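Local coordinates for epoxide hydrolase (Aspergillus niger, PDB 1QO7), which probably catalyses the hydrolysis of epoxides to diols, as an enzyme of the alpha/beta hydrolase fold, at residues I236-K241 with L347-R352. The protein carries 2 engineered substitutions. Numbering follows the deposited sequence.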
loop_
_atom_site.group_PDB
_atom_site.type_symbol
_atom_site.label_atom_id
_atom_site.label_comp_id
_atom_site.label_asym_id
_atom_site.label_seq_id
_atom_site.Cartn_x
_atom_site.Cartn_y
_atom_site.Cartn_z
ATOM N N ILE A 236 5.689 23.898 5.463
ATOM C CA ILE A 236 5.415 23.529 4.083
ATOM C C ILE A 236 6.329 22.386 3.650
ATOM O O ILE A 236 5.940 21.542 2.844
ATOM C CB ILE A 236 5.612 24.729 3.145
ATOM C CG1 ILE A 236 4.437 25.691 3.315
ATOM C CG2 ILE A 236 5.735 24.264 1.694
ATOM C CD1 ILE A 236 4.496 26.863 2.396
ATOM N N ALA A 237 7.544 22.366 4.185
ATOM C CA ALA A 237 8.488 21.306 3.859
ATOM C C ALA A 237 7.948 19.981 4.390
ATOM O O ALA A 237 8.006 18.957 3.704
ATOM C CB ALA A 237 9.846 21.607 4.478
ATOM N N ARG A 238 7.420 20.004 5.611
ATOM C CA ARG A 238 6.868 18.795 6.210
ATOM C C ARG A 238 5.672 18.324 5.392
ATOM O O ARG A 238 5.470 17.124 5.211
ATOM C CB ARG A 238 6.444 19.046 7.663
ATOM C CG ARG A 238 7.611 19.326 8.610
ATOM C CD ARG A 238 7.221 19.105 10.072
ATOM N NE ARG A 238 6.214 20.051 10.548
ATOM C CZ ARG A 238 6.454 21.329 10.825
ATOM N NH1 ARG A 238 7.678 21.827 10.676
ATOM N NH2 ARG A 238 5.470 22.112 11.256
ATOM N N MET A 239 4.874 19.265 4.894
ATOM C CA MET A 239 3.717 18.880 4.095
ATOM C C MET A 239 4.160 18.231 2.787
ATOM O O MET A 239 3.574 17.246 2.337
ATOM C CB MET A 239 2.831 20.089 3.793
ATOM C CG MET A 239 1.630 19.734 2.929
ATOM S SD MET A 239 0.478 21.086 2.707
ATOM C CE MET A 239 1.324 22.025 1.401
ATOM N N GLU A 240 5.195 18.790 2.170
ATOM C CA GLU A 240 5.685 18.233 0.919
ATOM C C GLU A 240 6.247 16.831 1.112
ATOM O O GLU A 240 6.110 15.986 0.226
ATOM C CB GLU A 240 6.747 19.144 0.302
ATOM C CG GLU A 240 6.161 20.232 -0.584
ATOM C CD GLU A 240 5.361 19.663 -1.753
ATOM O OE1 GLU A 240 5.935 18.891 -2.556
ATOM O OE2 GLU A 240 4.156 19.988 -1.866
ATOM N N LYS A 241 6.869 16.584 2.263
ATOM C CA LYS A 241 7.429 15.266 2.550
ATOM C C LYS A 241 6.283 14.275 2.718
ATOM O O LYS A 241 6.363 13.141 2.249
ATOM C CB LYS A 241 8.274 15.296 3.827
ATOM C CG LYS A 241 9.071 14.014 4.070
ATOM C CD LYS A 241 9.724 14.007 5.448
ATOM C CE LYS A 241 10.790 12.921 5.566
ATOM N NZ LYS A 241 10.283 11.570 5.198
ATOM N N LEU A 347 -0.258 16.494 9.673
ATOM C CA LEU A 347 0.208 16.098 8.348
ATOM C C LEU A 347 0.531 17.202 7.349
ATOM O O LEU A 347 1.566 17.150 6.683
ATOM C CB LEU A 347 -0.814 15.147 7.725
ATOM C CG LEU A 347 -1.284 14.035 8.666
ATOM C CD1 LEU A 347 -2.288 13.137 7.953
ATOM C CD2 LEU A 347 -0.077 13.239 9.134
ATOM N N CYS A 348 -0.350 18.190 7.235
ATOM C CA CYS A 348 -0.149 19.279 6.285
ATOM C C CYS A 348 -0.206 20.642 6.978
ATOM O O CYS A 348 -1.198 21.363 6.879
ATOM C CB CYS A 348 -1.217 19.193 5.190
ATOM S SG CYS A 348 -1.281 17.565 4.370
ATOM N N PRO A 349 0.873 21.011 7.682
ATOM C CA PRO A 349 0.959 22.283 8.403
ATOM C C PRO A 349 1.170 23.501 7.514
ATOM O O PRO A 349 2.287 23.999 7.383
ATOM C CB PRO A 349 2.121 22.048 9.362
ATOM C CG PRO A 349 3.034 21.195 8.551
ATOM C CD PRO A 349 2.088 20.203 7.895
ATOM N N VAL A 350 0.086 23.981 6.911
ATOM C CA VAL A 350 0.142 25.150 6.043
ATOM C C VAL A 350 -0.073 26.416 6.867
ATOM O O VAL A 350 -0.693 26.377 7.931
ATOM C CB VAL A 350 -0.929 25.073 4.943
ATOM C CG1 VAL A 350 -0.675 23.861 4.061
ATOM C CG2 VAL A 350 -2.312 24.989 5.571
ATOM N N PRO A 351 0.434 27.559 6.379
ATOM C CA PRO A 351 0.309 28.848 7.066
ATOM C C PRO A 351 -1.088 29.461 7.077
ATOM O O PRO A 351 -1.921 29.168 6.228
ATOM C CB PRO A 351 1.321 29.720 6.330
ATOM C CG PRO A 351 1.247 29.196 4.941
ATOM C CD PRO A 351 1.243 27.700 5.154
ATOM N N ARG A 352 -1.326 30.327 8.054
ATOM C CA ARG A 352 -2.609 31.000 8.204
ATOM C C ARG A 352 -3.033 31.748 6.941
ATOM O O ARG A 352 -4.207 31.738 6.575
ATOM C CB ARG A 352 -2.541 31.980 9.374
ATOM C CG ARG A 352 -3.804 32.792 9.566
ATOM C CD ARG A 352 -3.710 33.660 10.810
ATOM N NE ARG A 352 -4.950 34.397 11.047
ATOM C CZ ARG A 352 -5.217 35.061 12.167
ATOM N NH1 ARG A 352 -4.333 35.082 13.153
ATOM N NH2 ARG A 352 -6.371 35.701 12.302
HETATM O O HOH W 1 3.846 16.230 7.932
#
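M239 and P349 lie at the centre of a buried, mostly apolar contact in which one flank of helix 230-245 packs against the irregular loop running from strand 337-342 to helix 352-355. M239 sends its CG anti to the backbone N (chi1 178°), which carries the extended chain along the loop: its SD lies 3.6 Å from the CB of C348 and 3.3 Å from CG1 of V350, a tight fit. The chain then bends at chi3 (80°), and its CE remains against the same V350 methyl. One turn back along the helix, I236 meets P351 at about a right angle, CG1 to CD 4.2 Å. The R238 side chain crosses P349 at a slant, its NH2 3.8 Å from CG of P349, while that same NH2 hydrogen-bonds the carbonyl O of P344. A water lies 2.8 Å from the O of L347 and, more weakly bound, near the O of R238; it has more acceptors in reach than protons. P349 centres an inverse gamma turn, with a weak bond from V350 N to C348 O, and P351 occupies the N-cap position just before helix 352-355. The contact joins the helical insertion between strands 206-211 and 337-342, probably the cap of this alpha/beta hydrolase, to a loop whose L347 touches H372, the predicted proton donor, and lies near D190, the predicted nucleophile.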